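Local coordinates for insecticidal crystal protein Cry7Cal (Bacillus thuringiensis, PDB 5ZI1), which is an insecticidal toxin active against the locust Locusta migratoria manilensis, probably acting by binding host receptors and opening pores in the cell membrane, at residues A[41-44]-A[45-49]; A[274-278]-A[279-283]. One frame throughout, in Å; residues are numbered along the deposited sequence.

Contact 1: A[41-44]-A[45-49]; sequences TEVL and RLLWP
The indole of Trp48 and the side chain of Leu44 meet at the C-terminal end of helix 33-47, in the helical bundle that forms the N-terminal domain of a three-domain Cry toxin. Leu44 O lies at the edge of the indole, in its plane, 4.0 Å from Trp48 CE3. Leu44 CD2 comes obliquely to the CE3-CZ3 side of the benzo ring, 4.0 Å from Trp48 CZ3. Trp56 meets the same indole with its plane turned by about 40°, and NE1 makes a weak hydrogen bond to Asn53. The other flat group, the Arg45 guanidinium, sits oblique to Thr41 O; its extended chain runs alongside that carbonyl, with Arg45 CD 3.6 Å from Thr41 O.

Four successive i to i+4 backbone bonds bind the turn together, ending with Trp48 N to Leu44 O at 2.8 Å. Trp48 itself already leaves helical geometry, and Pro49 follows it. On the inner side Val43 and Leu47 lie side by side and point the same way. Val43 CG1 is anti to the backbone N (chi1 157°), which carries it along the helix toward the next turn. This pair packs against Leu150 of helix 141-165 and against Phe24 and Ile20 of helix 13-26, while Leu44 and Trp48 both touch Leu90 of helix 73-101. Thr41 OG1 is held by the carbonyls of Gly38 and Ile37 one turn back. The Val43-Leu47 pair closes to 3.7 Å between Val43 CG1 and Leu47 CD1.

Contact 2: A[274-278]-A[279-283]; sequences AASSE and FVLIE
Glu278 and Ile282 are joined by the first i to i+4 bond of helix 279-286, a weak one of 3.5 Å from Ile282 N to Glu278 O, though nearly straight at 169°, with Glu278 at the N-cap position. The helix lies near the start of the second, beta-sheet domain of the three-domain toxin, at its contact with the helical domain. Just before it the chain makes an ST turn: Ser276 OG accepts the backbone N-H of Glu278 at 3.0 Å. OG reaches that N-H because it stands anti to the Ser276 backbone N (chi1 177°), and it also lies against Leu281, 3.7 Å from Leu281 CD1. Glu278 and Leu281 run side by side in the same direction, Glu278 CB being 3.9 Å from Leu281 CG; beyond CB the glutamate bends at chi2 (-74°) and its carboxylate leads away.

Ile282 reaches back against the loop. Its CG1 rests 3.9 Å from Ser276 CB, and Ile282 CD1 makes an apolar contact of 4.0 Å with Ala275 CB, next to Ile438. The helix also packs on helix 208-227: Phe279 meets Tyr215 edge-to-face, Ile282 touches Trp212 and Glu283 pairs with Arg219.

The Ser276 hydroxyl ties down the Glu278 N-H, consistent with an ordered entry into the helix; the Glu278 carboxylate bonds to no helix N-H in this segment but may feel a modest favourable effect of the helix dipole.

Contacts 1 and 2 mark opposite ends of two helices: 41-49 is where helix 33-47 finishes, 274-283 is where helix 279-286 begins. They do not touch; their centres are 42 Å apart, their nearest atoms about 28 Å, and they lie on opposite sides of the chain's centre. Contact 1 belongs to the N-terminal helical bundle, whereas contact 2 belongs to the following, largely beta-stranded domain and leans on the bundle through helix 208-227. The bundle therefore takes part in both, once from within, as part of a helix packed on its neighbours, and once as a neighbour. No bound ligand or catalytic site takes part in either; both are structural.

Contact 1: A[41-44]-A[45-49]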
# COMPACT_ATOMS: atom_id res chain seq x y z
N THR A 41 4.35 -21.83 9.36
CA THR A 41 3.14 -22.65 9.31
C THR A 41 1.92 -21.82 8.93
O THR A 41 1.10 -22.25 8.11
CB THR A 41 2.90 -23.33 10.66
OG1 THR A 41 2.76 -22.32 11.66
CG2 THR A 41 4.06 -24.26 11.01
N GLU A 42 1.79 -20.63 9.51
CA GLU A 42 0.75 -19.69 9.10
C GLU A 42 0.81 -19.41 7.60
O GLU A 42 -0.20 -19.46 6.90
CB GLU A 42 0.91 -18.40 9.90
CG GLU A 42 -0.35 -17.63 10.23
CD GLU A 42 -0.13 -16.65 11.39
OE1 GLU A 42 1.01 -16.53 11.90
OE2 GLU A 42 -1.12 -16.01 11.81
N VAL A 43 2.02 -19.10 7.11
CA VAL A 43 2.20 -18.65 5.73
C VAL A 43 1.97 -19.78 4.75
O VAL A 43 1.42 -19.58 3.66
CB VAL A 43 3.59 -18.01 5.56
CG1 VAL A 43 4.05 -18.04 4.11
CG2 VAL A 43 3.58 -16.58 6.06
N LEU A 44 2.37 -21.00 5.10
CA LEU A 44 2.11 -22.08 4.17
C LEU A 44 0.62 -22.38 4.07
O LEU A 44 0.14 -22.69 2.97
CB LEU A 44 2.89 -23.34 4.54
CG LEU A 44 4.41 -23.22 4.60
CD1 LEU A 44 4.91 -23.77 5.90
CD2 LEU A 44 5.04 -23.96 3.44
N ARG A 45 -0.13 -22.25 5.16
CA ARG A 45 -1.57 -22.46 5.05
C ARG A 45 -2.22 -21.40 4.19
O ARG A 45 -3.12 -21.70 3.40
CB ARG A 45 -2.21 -22.52 6.44
CG ARG A 45 -2.02 -23.87 7.09
CD ARG A 45 -2.15 -23.82 8.59
NE ARG A 45 -1.71 -25.07 9.21
CZ ARG A 45 -1.68 -25.28 10.52
NH1 ARG A 45 -2.06 -24.33 11.36
NH2 ARG A 45 -1.26 -26.45 11.00
N LEU A 46 -1.76 -20.15 4.29
CA LEU A 46 -2.34 -19.09 3.46
C LEU A 46 -2.02 -19.30 2.00
O LEU A 46 -2.91 -19.24 1.15
CB LEU A 46 -1.84 -17.72 3.90
CG LEU A 46 -2.58 -17.13 5.09
CD1 LEU A 46 -1.90 -15.86 5.55
CD2 LEU A 46 -4.05 -16.90 4.69
N LEU A 47 -0.74 -19.56 1.68
CA LEU A 47 -0.30 -19.60 0.29
C LEU A 47 -0.64 -20.93 -0.38
O LEU A 47 -0.84 -20.97 -1.60
CB LEU A 47 1.21 -19.33 0.21
CG LEU A 47 1.67 -17.87 0.36
CD1 LEU A 47 3.20 -17.74 0.47
CD2 LEU A 47 1.17 -17.06 -0.81
N TRP A 48 -0.68 -22.02 0.38
CA TRP A 48 -1.05 -23.33 -0.15
C TRP A 48 -2.15 -23.91 0.72
O TRP A 48 -1.91 -24.85 1.49
CB TRP A 48 0.15 -24.28 -0.17
CG TRP A 48 1.21 -23.96 -1.18
CD1 TRP A 48 1.25 -24.36 -2.48
CD2 TRP A 48 2.42 -23.23 -0.94
NE1 TRP A 48 2.41 -23.92 -3.08
CE2 TRP A 48 3.14 -23.22 -2.16
CE3 TRP A 48 2.95 -22.58 0.17
CZ2 TRP A 48 4.37 -22.58 -2.28
CZ3 TRP A 48 4.18 -21.94 0.04
CH2 TRP A 48 4.87 -21.94 -1.18
N PRO A 49 -3.38 -23.38 0.62
CA PRO A 49 -4.49 -23.93 1.41
C PRO A 49 -4.67 -25.41 1.12
O PRO A 49 -4.69 -25.84 -0.04
CB PRO A 49 -5.71 -23.11 0.95
CG PRO A 49 -5.15 -21.89 0.30
CD PRO A 49 -3.81 -22.30 -0.28

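Contact 2: A[274-278]-A[279-283]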
# COMPACT_ATOMS: atom_id res chain seq x y z
N ALA A 274 -19.93 8.16 -21.41
CA ALA A 274 -20.09 9.53 -20.94
C ALA A 274 -18.80 10.13 -20.38
O ALA A 274 -18.71 11.37 -20.28
CB ALA A 274 -21.18 9.59 -19.86
N ALA A 275 -17.80 9.32 -20.05
CA ALA A 275 -16.53 9.86 -19.57
C ALA A 275 -15.78 10.59 -20.68
O ALA A 275 -16.07 10.44 -21.87
CB ALA A 275 -15.65 8.74 -19.01
N SER A 276 -14.81 11.41 -20.26
CA SER A 276 -13.92 12.11 -21.18
C SER A 276 -13.31 11.14 -22.19
O SER A 276 -13.14 9.95 -21.92
CB SER A 276 -12.78 12.79 -20.42
OG SER A 276 -11.89 13.40 -21.34
N SER A 277 -12.97 11.67 -23.36
CA SER A 277 -12.27 10.88 -24.36
C SER A 277 -10.76 10.93 -24.17
O SER A 277 -10.04 10.21 -24.86
CB SER A 277 -12.65 11.34 -25.78
OG SER A 277 -12.29 12.70 -25.99
N GLU A 278 -10.28 11.74 -23.23
CA GLU A 278 -8.86 11.85 -22.94
C GLU A 278 -8.55 11.14 -21.63
O GLU A 278 -9.20 11.37 -20.60
CB GLU A 278 -8.43 13.32 -22.91
CG GLU A 278 -9.06 14.14 -24.03
CD GLU A 278 -8.42 13.83 -25.40
OE1 GLU A 278 -7.29 13.31 -25.45
OE2 GLU A 278 -9.07 14.07 -26.45
N PHE A 279 -7.55 10.26 -21.68
CA PHE A 279 -7.16 9.49 -20.50
C PHE A 279 -6.65 10.41 -19.39
O PHE A 279 -7.05 10.27 -18.22
CB PHE A 279 -6.11 8.46 -20.90
CG PHE A 279 -5.70 7.53 -19.79
CD1 PHE A 279 -4.73 7.91 -18.86
CD2 PHE A 279 -6.26 6.26 -19.70
CE1 PHE A 279 -4.34 7.05 -17.85
CE2 PHE A 279 -5.87 5.40 -18.69
CZ PHE A 279 -4.91 5.80 -17.77
N VAL A 280 -5.78 11.36 -19.73
CA VAL A 280 -5.14 12.19 -18.71
C VAL A 280 -6.18 13.00 -17.93
O VAL A 280 -5.99 13.30 -16.75
CB VAL A 280 -4.06 13.09 -19.34
CG1 VAL A 280 -4.69 14.14 -20.23
CG2 VAL A 280 -3.19 13.72 -18.27
N LEU A 281 -7.29 13.38 -18.58
CA LEU A 281 -8.32 14.14 -17.89
C LEU A 281 -9.00 13.29 -16.83
O LEU A 281 -9.16 13.72 -15.68
CB LEU A 281 -9.33 14.69 -18.88
CG LEU A 281 -8.73 15.74 -19.81
CD1 LEU A 281 -9.81 16.37 -20.69
CD2 LEU A 281 -7.99 16.80 -19.02
N ILE A 282 -9.36 12.06 -17.18
CA ILE A 282 -9.94 11.15 -16.20
C ILE A 282 -8.98 10.93 -15.04
O ILE A 282 -9.35 11.07 -13.87
CB ILE A 282 -10.32 9.82 -16.87
CG1 ILE A 282 -11.20 10.07 -18.10
CG2 ILE A 282 -10.99 8.92 -15.86
CD1 ILE A 282 -11.64 8.80 -18.84
N GLU A 283 -7.73 10.55 -15.36
CA GLU A 283 -6.75 10.26 -14.32
C GLU A 283 -6.56 11.45 -13.39
O GLU A 283 -6.56 11.29 -12.16
CB GLU A 283 -5.41 9.84 -14.97
CG GLU A 283 -4.23 9.64 -13.99
CD GLU A 283 -4.33 8.35 -13.16
OE1 GLU A 283 -5.37 7.66 -13.23
OE2 GLU A 283 -3.36 8.02 -12.42